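Alkylhalidase CmlS (PDB 3I3L) is a flavin-dependent halogenase of chloramphenicol biosynthesis that carries FAD covalently bound through an aspartate and probably acts as an oxidoreductase. Local coordinates at residues A[253-258]-A[387-392]; A[476-481]-A[502-507]; A[512-517]-A[555-560]. All blocks are in the same frame, centred on the assembly; numbering follows the deposited sequence.

Contact 1 (A[253-258]-A[387-392]); sequences DRSKSA and DSEFWR
R254 and E389 carry the ionic part of this contact, with D253 as the third member of a salt-bridge network. NH1 of R254 donates to OE1 of E389 at 3.2 Å, a bent bond (N-H...O 136°) that meets the oxygen from above the carboxylate plane, the guanidinium and carboxylate standing nearly perpendicular. The same NH1 reaches the syn lone pair of D253 OD2, so one nitrogen bridges two acids. OD2 of D253 and OE1 of E389 lie 4.1 Å apart, and the shared arginine probably offsets the repulsion between them.

Hydrogen bonds fix the aspartate. OD2 of D253 also accepts from the backbone N of S255, an Asx turn, and takes the S255 hydroxyl on its anti lone pair, giving this oxygen three donors. S255 OG lies 3.3 Å from E389 OE2, at the end of the glutamate's extended chain. The other oxygen, OD1 of D253, forms a salt bridge with R394, one turn further along the helix of E389 and F390.

F390 adds a van der Waals contact. With CG anti to the backbone N (chi1 -172°), its ring presents an edge to the backbone of D253: CD1 lies 3.5 Å from N of D253, and CB of D253 is 4.0 Å from the same CD1.

The arrangement is an Asx turn between strand 245-253 and helix 257-263, tied by ion pairs to the start of helix 389-394. It lies at the flavin-binding domain, with the R254 side chain about 9 Å from that of D297, the residue covalently joined to FAD.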
ATOM      1  N   ASP A 253      11.886 -16.531  -7.578  1.00 26.70           N
ATOM      2  CA  ASP A 253      10.667 -17.355  -7.536  1.00 28.11           C
ATOM      3  C   ASP A 253      10.868 -18.438  -6.491  1.00 27.84           C
ATOM      4  O   ASP A 253      11.999 -18.777  -6.173  1.00 28.15           O
ATOM      5  CB  ASP A 253      10.368 -17.950  -8.900  1.00 27.74           C
ATOM      6  CG  ASP A 253       9.062 -18.726  -8.928  1.00 30.51           C
ATOM      7  OD1 ASP A 253       7.985 -18.101  -8.873  1.00 29.77           O
ATOM      8  OD2 ASP A 253       9.126 -19.982  -8.958  1.00 28.56           O
ATOM      9  N   ARG A 254       9.791 -18.992  -5.952  1.00 28.77           N
ATOM     10  CA  ARG A 254       9.960 -19.955  -4.881  1.00 31.56           C
ATOM     11  C   ARG A 254      10.628 -21.214  -5.392  1.00 33.11           C
ATOM     12  O   ARG A 254      11.127 -22.008  -4.591  1.00 34.48           O
ATOM     13  CB  ARG A 254       8.612 -20.297  -4.186  1.00 31.32           C
ATOM     14  CG  ARG A 254       7.810 -21.428  -4.774  1.00 29.80           C
ATOM     15  CD  ARG A 254       7.297 -21.124  -6.158  1.00 28.40           C
ATOM     16  NE  ARG A 254       6.267 -22.070  -6.559  1.00 34.77           N
ATOM     17  CZ  ARG A 254       6.318 -22.791  -7.693  1.00 43.69           C
ATOM     18  NH1 ARG A 254       7.347 -22.653  -8.555  1.00 42.44           N
ATOM     19  NH2 ARG A 254       5.313 -23.607  -8.017  1.00 38.61           N
ATOM     20  N   SER A 255      10.615 -21.413  -6.722  1.00 34.69           N
ATOM     21  CA  SER A 255      11.315 -22.558  -7.364  1.00 35.67           C
ATOM     22  C   SER A 255      12.808 -22.556  -7.123  1.00 36.59           C
ATOM     23  O   SER A 255      13.477 -23.573  -7.412  1.00 39.74           O
ATOM     24  CB  SER A 255      11.080 -22.611  -8.891  1.00 37.04           C
ATOM     25  OG  SER A 255      11.628 -21.473  -9.575  1.00 36.39           O
ATOM     26  N   LYS A 256      13.344 -21.454  -6.600  1.00 35.33           N
ATOM     27  CA  LYS A 256      14.786 -21.348  -6.270  1.00 34.57           C
ATOM     28  C   LYS A 256      15.078 -21.880  -4.889  1.00 36.10           C
ATOM     29  O   LYS A 256      16.267 -21.898  -4.452  1.00 35.68           O
ATOM     30  CB  LYS A 256      15.328 -19.898  -6.356  1.00 31.70           C
ATOM     31  CG  LYS A 256      15.216 -19.248  -7.724  1.00 32.13           C
ATOM     32  CD  LYS A 256      16.175 -19.973  -8.753  1.00 32.19           C
ATOM     33  CE  LYS A 256      16.079 -19.344 -10.171  1.00 35.93           C
ATOM     34  NZ  LYS A 256      17.120 -19.882 -11.060  1.00 38.73           N
ATOM     35  N   SER A 257      14.017 -22.304  -4.196  1.00 36.66           N
ATOM     36  CA  SER A 257      14.163 -22.807  -2.790  1.00 39.48           C
ATOM     37  C   SER A 257      15.132 -23.950  -2.757  1.00 39.23           C
ATOM     38  O   SER A 257      16.036 -23.979  -1.905  1.00 39.64           O
ATOM     39  CB  SER A 257      12.812 -23.254  -2.161  1.00 38.70           C
ATOM     40  OG  SER A 257      11.908 -22.121  -2.109  1.00 43.61           O
ATOM     41  N   ALA A 258      14.954 -24.864  -3.696  1.00 39.57           N
ATOM     42  CA  ALA A 258      15.749 -26.083  -3.776  1.00 41.15           C
ATOM     43  C   ALA A 258      17.233 -25.770  -3.915  1.00 41.38           C
ATOM     44  O   ALA A 258      18.055 -26.388  -3.235  1.00 42.14           O
ATOM     45  CB  ALA A 258      15.255 -26.991  -4.922  1.00 41.34           C
ATOM     46  N   ASP A 387      12.574 -15.699 -20.708  1.00 32.53           N
ATOM     47  CA  ASP A 387      11.394 -16.435 -20.343  1.00 31.73           C
ATOM     48  C   ASP A 387      11.751 -17.442 -19.255  1.00 31.56           C
ATOM     49  O   ASP A 387      11.681 -18.675 -19.489  1.00 33.91           O
ATOM     50  CB  ASP A 387      10.737 -17.095 -21.559  1.00 28.57           C
ATOM     51  CG  ASP A 387       9.540 -17.981 -21.162  1.00 34.34           C
ATOM     52  OD1 ASP A 387       8.904 -17.751 -20.077  1.00 37.24           O
ATOM     53  OD2 ASP A 387       9.225 -18.913 -21.900  1.00 27.81           O
ATOM     54  N   SER A 388      12.150 -16.919 -18.074  1.00 30.11           N
ATOM     55  CA  SER A 388      12.369 -17.714 -16.867  1.00 28.74           C
ATOM     56  C   SER A 388      11.060 -17.968 -16.135  1.00 27.32           C
ATOM     57  O   SER A 388      10.055 -17.301 -16.391  1.00 29.13           O
ATOM     58  CB  SER A 388      13.403 -17.015 -15.945  1.00 28.10           C
ATOM     59  OG  SER A 388      12.803 -15.882 -15.332  1.00 29.58           O
ATOM     60  N   GLU A 389      11.041 -18.958 -15.248  1.00 26.36           N
ATOM     61  CA  GLU A 389       9.856 -19.227 -14.404  1.00 28.97           C
ATOM     62  C   GLU A 389       9.398 -17.985 -13.584  1.00 27.25           C
ATOM     63  O   GLU A 389       8.204 -17.733 -13.447  1.00 26.27           O
ATOM     64  CB  GLU A 389      10.090 -20.412 -13.459  1.00 28.88           C
ATOM     65  CG  GLU A 389       8.760 -20.907 -12.841  1.00 33.73           C
ATOM     66  CD  GLU A 389       8.872 -22.265 -12.154  1.00 41.23           C
ATOM     67  OE1 GLU A 389       7.824 -22.780 -11.680  1.00 44.12           O
ATOM     68  OE2 GLU A 389       9.992 -22.853 -12.120  1.00 44.83           O
ATOM     69  N   PHE A 390      10.346 -17.168 -13.141  1.00 26.86           N
ATOM     70  CA  PHE A 390       9.982 -15.937 -12.467  1.00 26.97           C
ATOM     71  C   PHE A 390       9.034 -15.071 -13.310  1.00 26.18           C
ATOM     72  O   PHE A 390       7.953 -14.750 -12.877  1.00 24.67           O
ATOM     73  CB  PHE A 390      11.205 -15.085 -12.050  1.00 26.76           C
ATOM     74  CG  PHE A 390      10.816 -13.915 -11.191  1.00 28.96           C
ATOM     75  CD1 PHE A 390      10.691 -14.049  -9.800  1.00 26.43           C
ATOM     76  CD2 PHE A 390      10.506 -12.689 -11.773  1.00 27.68           C
ATOM     77  CE1 PHE A 390      10.263 -12.969  -9.003  1.00 23.28           C
ATOM     78  CE2 PHE A 390      10.090 -11.590 -10.949  1.00 26.88           C
ATOM     79  CZ  PHE A 390       9.992 -11.759  -9.573  1.00 26.48           C
ATOM     80  N   TRP A 391       9.486 -14.689 -14.505  1.00 26.15           N
ATOM     81  CA  TRP A 391       8.730 -13.783 -15.350  1.00 26.12           C
ATOM     82  C   TRP A 391       7.445 -14.407 -15.886  1.00 25.69           C
ATOM     83  O   TRP A 391       6.424 -13.748 -15.989  1.00 26.49           O
ATOM     84  CB  TRP A 391       9.624 -13.178 -16.451  1.00 27.21           C
ATOM     85  CG  TRP A 391      10.696 -12.351 -15.812  1.00 25.17           C
ATOM     86  CD1 TRP A 391      12.002 -12.691 -15.636  1.00 26.71           C
ATOM     87  CD2 TRP A 391      10.523 -11.096 -15.181  1.00 26.59           C
ATOM     88  NE1 TRP A 391      12.676 -11.693 -14.931  1.00 26.89           N
ATOM     89  CE2 TRP A 391      11.788 -10.711 -14.631  1.00 27.84           C
ATOM     90  CE3 TRP A 391       9.436 -10.285 -14.966  1.00 30.25           C
ATOM     91  CZ2 TRP A 391      11.971  -9.537 -13.905  1.00 30.72           C
ATOM     92  CZ3 TRP A 391       9.620  -9.102 -14.242  1.00 34.65           C
ATOM     93  CH2 TRP A 391      10.872  -8.743 -13.728  1.00 33.60           C
ATOM     94  N   ARG A 392       7.514 -15.687 -16.182  1.00 26.91           N
ATOM     95  CA  ARG A 392       6.416 -16.446 -16.755  1.00 27.77           C
ATOM     96  C   ARG A 392       5.270 -16.604 -15.753  1.00 28.27           C
ATOM     97  O   ARG A 392       4.100 -16.623 -16.128  1.00 28.44           O
ATOM     98  CB  ARG A 392       6.948 -17.847 -17.141  1.00 26.04           C
ATOM     99  CG  ARG A 392       5.902 -18.854 -17.581  1.00 29.05           C
ATOM    100  CD  ARG A 392       6.569 -20.070 -18.398  1.00 28.51           C
ATOM    101  NE  ARG A 392       7.425 -20.904 -17.592  1.00 24.64           N
ATOM    102  CZ  ARG A 392       8.776 -20.899 -17.600  1.00 29.24           C
ATOM    103  NH1 ARG A 392       9.455 -21.730 -16.836  1.00 24.25           N
ATOM    104  NH2 ARG A 392       9.473 -20.077 -18.377  1.00 28.30           N
TER

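Contact 2 (A[476-481]-A[502-507])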
ATOM      1  N   PHE A 476     -22.290  13.069 -21.731  1.00 36.57           N
ATOM      2  CA  PHE A 476     -22.075  12.049 -20.692  1.00 37.98           C
ATOM      3  C   PHE A 476     -23.296  11.153 -20.585  1.00 38.98           C
ATOM      4  O   PHE A 476     -24.414  11.645 -20.650  1.00 39.60           O
ATOM      5  CB  PHE A 476     -21.844  12.667 -19.280  1.00 36.50           C
ATOM      6  CG  PHE A 476     -20.432  13.114 -19.005  1.00 38.73           C
ATOM      7  CD1 PHE A 476     -19.393  12.207 -18.999  1.00 40.12           C
ATOM      8  CD2 PHE A 476     -20.150  14.458 -18.723  1.00 39.64           C
ATOM      9  CE1 PHE A 476     -18.089  12.598 -18.704  1.00 41.06           C
ATOM     10  CE2 PHE A 476     -18.856  14.876 -18.456  1.00 36.30           C
ATOM     11  CZ  PHE A 476     -17.815  13.937 -18.435  1.00 41.74           C
ATOM     12  N   LYS A 477     -23.079   9.860 -20.329  1.00 40.08           N
ATOM     13  CA  LYS A 477     -24.149   8.929 -19.899  1.00 40.30           C
ATOM     14  C   LYS A 477     -23.935   8.403 -18.467  1.00 41.09           C
ATOM     15  O   LYS A 477     -22.782   8.163 -18.010  1.00 42.27           O
ATOM     16  CB  LYS A 477     -24.177   7.724 -20.817  1.00 40.67           C
ATOM     17  CG  LYS A 477     -24.440   8.063 -22.289  1.00 45.07           C
ATOM     18  CD  LYS A 477     -24.595   6.708 -23.076  1.00 49.75           C
ATOM     19  CE  LYS A 477     -24.970   6.923 -24.523  1.00 51.90           C
ATOM     20  NZ  LYS A 477     -24.539   5.735 -25.338  1.00 53.89           N
ATOM     21  N   TRP A 478     -25.020   8.222 -17.751  1.00 39.43           N
ATOM     22  CA  TRP A 478     -24.947   7.673 -16.397  1.00 41.80           C
ATOM     23  C   TRP A 478     -25.286   6.183 -16.475  1.00 42.85           C
ATOM     24  O   TRP A 478     -26.055   5.763 -17.352  1.00 41.66           O
ATOM     25  CB  TRP A 478     -25.934   8.399 -15.503  1.00 40.69           C
ATOM     26  CG  TRP A 478     -25.980   8.021 -14.071  1.00 43.55           C
ATOM     27  CD1 TRP A 478     -26.928   7.238 -13.463  1.00 44.62           C
ATOM     28  CD2 TRP A 478     -25.074   8.436 -13.027  1.00 40.28           C
ATOM     29  NE1 TRP A 478     -26.649   7.140 -12.124  1.00 46.09           N
ATOM     30  CE2 TRP A 478     -25.530   7.872 -11.833  1.00 41.38           C
ATOM     31  CE3 TRP A 478     -23.947   9.247 -12.999  1.00 38.17           C
ATOM     32  CZ2 TRP A 478     -24.877   8.070 -10.607  1.00 44.30           C
ATOM     33  CZ3 TRP A 478     -23.302   9.455 -11.801  1.00 40.02           C
ATOM     34  CH2 TRP A 478     -23.766   8.886 -10.615  1.00 40.31           C
ATOM     35  N   THR A 479     -24.706   5.401 -15.570  1.00 43.55           N
ATOM     36  CA  THR A 479     -24.913   3.944 -15.547  1.00 45.10           C
ATOM     37  C   THR A 479     -26.082   3.646 -14.613  1.00 46.03           C
ATOM     38  O   THR A 479     -26.007   3.898 -13.400  1.00 45.33           O
ATOM     39  CB  THR A 479     -23.643   3.165 -15.096  1.00 45.84           C
ATOM     40  OG1 THR A 479     -22.514   3.535 -15.912  1.00 46.84           O
ATOM     41  CG2 THR A 479     -23.860   1.638 -15.220  1.00 44.14           C
ATOM     42  N   GLY A 480     -27.169   3.130 -15.195  1.00 46.99           N
ATOM     43  CA  GLY A 480     -28.458   3.017 -14.501  1.00 48.63           C
ATOM     44  C   GLY A 480     -29.320   4.237 -14.811  1.00 49.50           C
ATOM     45  O   GLY A 480     -28.905   5.147 -15.552  1.00 50.38           O
ATOM     46  N   GLY A 481     -30.517   4.284 -14.248  1.00 50.56           N
ATOM     47  CA  GLY A 481     -31.411   5.436 -14.507  1.00 50.99           C
ATOM     48  C   GLY A 481     -31.595   6.299 -13.270  1.00 51.24           C
ATOM     49  O   GLY A 481     -32.306   7.318 -13.282  1.00 51.68           O
ATOM     50  N   GLU A 502     -22.350  10.282   3.099  1.00 50.97           N
ATOM     51  CA  GLU A 502     -23.174   9.824   1.990  1.00 51.17           C
ATOM     52  C   GLU A 502     -22.379  10.051   0.738  1.00 50.96           C
ATOM     53  O   GLU A 502     -21.904  11.174   0.524  1.00 50.97           O
ATOM     54  CB  GLU A 502     -24.433  10.646   1.889  1.00 52.17           C
ATOM     55  CG  GLU A 502     -25.263  10.635   3.106  1.00 55.67           C
ATOM     56  CD  GLU A 502     -26.623  11.120   2.787  1.00 61.56           C
ATOM     57  OE1 GLU A 502     -26.761  12.352   2.557  1.00 64.91           O
ATOM     58  OE2 GLU A 502     -27.549  10.272   2.739  1.00 63.12           O
ATOM     59  N   VAL A 503     -22.211   8.989  -0.054  1.00 49.81           N
ATOM     60  CA  VAL A 503     -21.563   9.078  -1.354  1.00 50.04           C
ATOM     61  C   VAL A 503     -22.500   8.822  -2.563  1.00 49.85           C
ATOM     62  O   VAL A 503     -23.562   8.196  -2.437  1.00 49.90           O
ATOM     63  CB  VAL A 503     -20.319   8.161  -1.444  1.00 49.18           C
ATOM     64  CG1 VAL A 503     -19.340   8.515  -0.344  1.00 52.72           C
ATOM     65  CG2 VAL A 503     -20.697   6.697  -1.400  1.00 48.20           C
ATOM     66  N   LEU A 504     -22.063   9.274  -3.732  1.00 48.80           N
ATOM     67  CA  LEU A 504     -22.791   9.044  -4.958  1.00 48.34           C
ATOM     68  C   LEU A 504     -22.762   7.578  -5.386  1.00 48.19           C
ATOM     69  O   LEU A 504     -21.707   6.937  -5.410  1.00 47.82           O
ATOM     70  CB  LEU A 504     -22.270   9.956  -6.074  1.00 47.47           C
ATOM     71  CG  LEU A 504     -23.077  11.221  -6.304  1.00 48.05           C
ATOM     72  CD1 LEU A 504     -22.220  12.273  -6.954  1.00 50.22           C
ATOM     73  CD2 LEU A 504     -24.287  10.877  -7.134  1.00 46.26           C
ATOM     74  N   ALA A 505     -23.944   7.076  -5.739  1.00 48.22           N
ATOM     75  CA  ALA A 505     -24.099   5.737  -6.286  1.00 49.14           C
ATOM     76  C   ALA A 505     -25.227   5.682  -7.327  1.00 49.38           C
ATOM     77  O   ALA A 505     -26.027   6.601  -7.430  1.00 49.30           O
ATOM     78  CB  ALA A 505     -24.410   4.760  -5.139  1.00 48.91           C
ATOM     79  N   ASN A 506     -25.300   4.590  -8.072  1.00 50.75           N
ATOM     80  CA  ASN A 506     -26.517   4.301  -8.828  1.00 53.21           C
ATOM     81  C   ASN A 506     -27.473   3.347  -8.052  1.00 55.51           C
ATOM     82  O   ASN A 506     -27.187   2.935  -6.919  1.00 56.79           O
ATOM     83  CB  ASN A 506     -26.176   3.764 -10.221  1.00 52.15           C
ATOM     84  CG  ASN A 506     -25.497   2.414 -10.177  1.00 50.74           C
ATOM     85  OD1 ASN A 506     -25.020   1.908 -11.194  1.00 48.11           O
ATOM     86  ND2 ASN A 506     -25.422   1.841  -9.001  1.00 48.46           N
ATOM     87  N   GLY A 507     -28.607   2.989  -8.640  1.00 57.07           N
ATOM     88  CA  GLY A 507     -29.537   2.116  -7.931  1.00 59.61           C
ATOM     89  C   GLY A 507     -28.947   0.740  -7.648  1.00 61.06           C
ATOM     90  O   GLY A 507     -29.374   0.031  -6.737  1.00 61.90           O
TER
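The indole of W478 reaches across to the end of strand 498-506 and meets three successive residues there. Its benzene-ring edge points at the backbone of A505, where CZ2 lies 3.7 Å from A505 O, close to the ring plane. On the same six-membered ring, CH2 touches a methyl of L504, CD2, at 4.0 Å, an apolar contact made obliquely. Toward the pyrrole end, NE1 sits 3.9 Å from CB of N506. Beside the indole, the backbone of T479 packs against the asparagine, with its carbonyl O 3.2 Å from N506 CB.

Torsions and outer partners set the indole in place. CG of W478 is anti to the backbone N (chi1 -178°), which extends the ring toward the end of strand 498-506. NE1 is hydrogen-bonded to the carbonyl O of K482, so the polar edge of the ring is held by the turn leading into strand 483-491. L528 and A529 of helix 519-531 also touch W478, and F525 of that helix touches L504. The hydroxyl of T479 bonds to the carbonyl of G562, while L563 packs on both W478 and N506.

The strand segments run at 80° to each other and come no closer than 11.1 Å at their axes, so they are not paired as strands, and the W478 side chain spans most of the gap. They belong to two different three-stranded antiparallel sheets, and the tryptophan fills the junction between these sheets and helix 519-531, a hydrophobic core arrangement in the C-terminal domain of CmlS.

Contact 3 (A[512-517]-A[555-560])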
ATOM      1  N   MET A 512     -18.873   5.790  -5.945  1.00 45.13           N
ATOM      2  CA  MET A 512     -17.613   6.524  -5.946  1.00 46.27           C
ATOM      3  C   MET A 512     -17.559   7.058  -4.542  1.00 46.89           C
ATOM      4  O   MET A 512     -18.248   8.031  -4.205  1.00 47.34           O
ATOM      5  CB  MET A 512     -17.616   7.666  -6.985  1.00 45.94           C
ATOM      6  CG  MET A 512     -16.263   8.461  -7.125  1.00 42.57           C
ATOM      7  SD  MET A 512     -16.206   9.888  -6.088  1.00 36.96           S
ATOM      8  CE  MET A 512     -17.369  11.029  -6.802  1.00 32.34           C
ATOM      9  N   ALA A 513     -16.770   6.387  -3.717  1.00 48.55           N
ATOM     10  CA  ALA A 513     -16.771   6.626  -2.270  1.00 51.46           C
ATOM     11  C   ALA A 513     -15.795   7.715  -1.810  1.00 52.71           C
ATOM     12  O   ALA A 513     -15.863   8.152  -0.668  1.00 53.07           O
ATOM     13  CB  ALA A 513     -16.487   5.318  -1.509  1.00 51.50           C
ATOM     14  N   GLN A 514     -14.923   8.171  -2.717  1.00 54.15           N
ATOM     15  CA  GLN A 514     -13.857   9.130  -2.367  1.00 54.70           C
ATOM     16  C   GLN A 514     -14.322  10.550  -2.051  1.00 54.70           C
ATOM     17  O   GLN A 514     -13.525  11.325  -1.533  1.00 55.74           O
ATOM     18  CB  GLN A 514     -12.768   9.161  -3.442  1.00 54.54           C
ATOM     19  CG  GLN A 514     -12.219   7.785  -3.813  1.00 54.67           C
ATOM     20  CD  GLN A 514     -13.086   7.028  -4.817  1.00 55.88           C
ATOM     21  OE1 GLN A 514     -14.227   7.393  -5.062  1.00 55.39           O
ATOM     22  NE2 GLN A 514     -12.539   5.957  -5.392  1.00 56.01           N
ATOM     23  N   TYR A 515     -15.582  10.895  -2.357  1.00 55.03           N
ATOM     24  CA  TYR A 515     -16.113  12.242  -2.088  1.00 55.24           C
ATOM     25  C   TYR A 515     -17.511  12.249  -1.459  1.00 56.14           C
ATOM     26  O   TYR A 515     -18.369  11.505  -1.861  1.00 56.85           O
ATOM     27  CB  TYR A 515     -16.060  13.143  -3.339  1.00 54.62           C
ATOM     28  CG  TYR A 515     -14.663  13.361  -3.838  1.00 53.56           C
ATOM     29  CD1 TYR A 515     -13.837  14.333  -3.261  1.00 54.94           C
ATOM     30  CD2 TYR A 515     -14.123  12.535  -4.827  1.00 52.90           C
ATOM     31  CE1 TYR A 515     -12.494  14.502  -3.682  1.00 55.86           C
ATOM     32  CE2 TYR A 515     -12.797  12.690  -5.258  1.00 54.90           C
ATOM     33  CZ  TYR A 515     -11.990  13.666  -4.678  1.00 56.22           C
ATOM     34  OH  TYR A 515     -10.706  13.811  -5.132  1.00 55.33           O
ATOM     35  N   PRO A 516     -17.734  13.118  -0.470  1.00 57.44           N
ATOM     36  CA  PRO A 516     -19.025  13.243   0.200  1.00 57.98           C
ATOM     37  C   PRO A 516     -19.950  14.119  -0.615  1.00 57.82           C
ATOM     38  O   PRO A 516     -19.566  15.221  -1.007  1.00 58.72           O
ATOM     39  CB  PRO A 516     -18.682  13.970   1.520  1.00 57.80           C
ATOM     40  CG  PRO A 516     -17.223  14.363   1.409  1.00 59.12           C
ATOM     41  CD  PRO A 516     -16.803  14.166  -0.022  1.00 57.65           C
ATOM     42  N   MET A 517     -21.164  13.650  -0.862  1.00 57.41           N
ATOM     43  CA  MET A 517     -22.112  14.427  -1.612  1.00 56.83           C
ATOM     44  C   MET A 517     -23.428  14.595  -0.833  1.00 57.35           C
ATOM     45  O   MET A 517     -23.660  13.918   0.153  1.00 57.28           O
ATOM     46  CB  MET A 517     -22.285  13.808  -3.012  1.00 56.16           C
ATOM     47  CG  MET A 517     -20.961  13.554  -3.774  1.00 53.53           C
ATOM     48  SD  MET A 517     -20.332  14.885  -4.855  1.00 44.43           S
ATOM     49  CE  MET A 517     -21.120  16.177  -4.056  1.00 49.32           C
ATOM     50  N   VAL A 555     -15.247  14.204 -11.525  1.00 40.06           N
ATOM     51  CA  VAL A 555     -15.640  13.536 -12.739  1.00 38.87           C
ATOM     52  C   VAL A 555     -14.666  12.438 -13.142  1.00 39.35           C
ATOM     53  O   VAL A 555     -15.093  11.407 -13.677  1.00 37.49           O
ATOM     54  CB  VAL A 555     -16.100  14.475 -13.972  1.00 38.57           C
ATOM     55  CG1 VAL A 555     -16.255  15.943 -13.605  1.00 36.03           C
ATOM     56  CG2 VAL A 555     -15.235  14.256 -15.147  1.00 34.01           C
ATOM     57  N   VAL A 556     -13.374  12.635 -12.901  1.00 40.35           N
ATOM     58  CA  VAL A 556     -12.424  11.546 -13.203  1.00 41.87           C
ATOM     59  C   VAL A 556     -12.730  10.286 -12.365  1.00 42.37           C
ATOM     60  O   VAL A 556     -12.709   9.144 -12.862  1.00 42.16           O
ATOM     61  CB  VAL A 556     -10.917  11.982 -13.067  1.00 42.73           C
ATOM     62  CG1 VAL A 556      -9.995  10.787 -13.141  1.00 41.62           C
ATOM     63  CG2 VAL A 556     -10.543  12.984 -14.177  1.00 42.22           C
ATOM     64  N   ARG A 557     -12.998  10.497 -11.092  1.00 43.07           N
ATOM     65  CA  ARG A 557     -13.313   9.358 -10.237  1.00 45.30           C
ATOM     66  C   ARG A 557     -14.607   8.672 -10.675  1.00 44.29           C
ATOM     67  O   ARG A 557     -14.666   7.461 -10.713  1.00 45.63           O
ATOM     68  CB  ARG A 557     -13.367   9.752  -8.756  1.00 46.07           C
ATOM     69  CG  ARG A 557     -11.984   9.849  -8.088  1.00 51.29           C
ATOM     70  CD  ARG A 557     -11.131   8.636  -8.491  1.00 58.95           C
ATOM     71  NE  ARG A 557      -9.710   8.759  -8.132  1.00 65.24           N
ATOM     72  CZ  ARG A 557      -8.750   9.294  -8.897  1.00 66.68           C
ATOM     73  NH1 ARG A 557      -7.499   9.317  -8.455  1.00 68.22           N
ATOM     74  NH2 ARG A 557      -9.017   9.808 -10.091  1.00 65.22           N
ATOM     75  N   LEU A 558     -15.616   9.448 -11.054  1.00 42.80           N
ATOM     76  CA  LEU A 558     -16.881   8.854 -11.563  1.00 41.88           C
ATOM     77  C   LEU A 558     -16.665   8.086 -12.848  1.00 41.20           C
ATOM     78  O   LEU A 558     -17.348   7.085 -13.109  1.00 42.36           O
ATOM     79  CB  LEU A 558     -17.995   9.897 -11.713  1.00 38.64           C
ATOM     80  CG  LEU A 558     -18.578  10.366 -10.386  1.00 40.13           C
ATOM     81  CD1 LEU A 558     -19.227  11.769 -10.520  1.00 41.26           C
ATOM     82  CD2 LEU A 558     -19.544   9.313  -9.778  1.00 34.12           C
ATOM     83  N   MET A 559     -15.722   8.539 -13.652  1.00 40.09           N
ATOM     84  CA  MET A 559     -15.417   7.837 -14.868  1.00 39.74           C
ATOM     85  C   MET A 559     -14.746   6.501 -14.501  1.00 41.22           C
ATOM     86  O   MET A 559     -15.191   5.463 -14.978  1.00 40.05           O
ATOM     87  CB  MET A 559     -14.584   8.692 -15.853  1.00 37.97           C
ATOM     88  CG  MET A 559     -15.422   9.839 -16.530  1.00 36.93           C
ATOM     89  SD  MET A 559     -14.593  10.995 -17.611  1.00 26.68           S
ATOM     90  CE  MET A 559     -14.349  10.026 -18.992  1.00 32.47           C
ATOM     91  N   GLU A 560     -13.697   6.546 -13.661  1.00 42.04           N
ATOM     92  CA  GLU A 560     -12.987   5.324 -13.213  1.00 44.69           C
ATOM     93  C   GLU A 560     -13.922   4.337 -12.475  1.00 44.25           C
ATOM     94  O   GLU A 560     -13.740   3.133 -12.570  1.00 45.55           O
ATOM     95  CB  GLU A 560     -11.797   5.640 -12.301  1.00 42.88           C
ATOM     96  CG  GLU A 560     -10.567   6.119 -13.022  1.00 49.64           C
ATOM     97  CD  GLU A 560      -9.671   7.034 -12.164  1.00 56.18           C
ATOM     98  OE1 GLU A 560     -10.046   7.375 -11.007  1.00 55.98           O
ATOM     99  OE2 GLU A 560      -8.584   7.428 -12.662  1.00 59.75           O
TER
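This is loop-to-helix packing within the C-terminal domain: the segment that leaves edge strand 511-512 and leads to helix 519-531 lies against the last turns of helix 551-560. M512 makes most of the contact with L558 and R557. Its CG is anti to the backbone N (chi1 -176°) and the chain then bends at both following torsions, so that CG, SD and CE all reach R557 or L558. CG of M512 lies 3.6 Å from CB of R557, and SD is 3.9 Å from that same CB. L558 is met at two points: its CD2 is 3.8 Å from M512 CB, and its CG is 3.8 Å from the methyl CE at the end of the methionine. The methionine crosses both helix side chains at about a right angle.

Y515 joins from the loop, bringing a ring edge rather than a face to the aliphatic part of R557. M512 SD and R557 CG both lie at the edge of this ring, near its plane. I554 and Q553, a turn earlier on the helix, touch Y515 as well.

No hydrogen bond links the segments. R557 forms its salt bridge within the helix: its chain bends at chi2, and its methylenes face the loop while NH2 pairs with OE1 of E560 at 2.8 Å. On the loop side of the same arginine, CG rests 4.1 Å from Y515 CE2.

Along the chain the three contacts follow in series, each closing before the next opens. Contact 1 lies at the flavin-binding part, while contacts 2 and 3 both fall in the C-terminal domain, their centres 10 Å apart. These two share the sheet of strands 483-491, 498-506 and 511-512: L504 O and M512 N are 3.1 Å apart, and E502 O and M517 N 2.9 Å, both probable hydrogen bonds. Strand 498-506 thus meets a tryptophan in contact 2 and bonds to the segment of contact 3. Contact 1 is remote, with centres 45 Å from contact 2 and 40 Å from contact 3, and touches neither, its nearest atoms being about 33 Å and about 25 Å away.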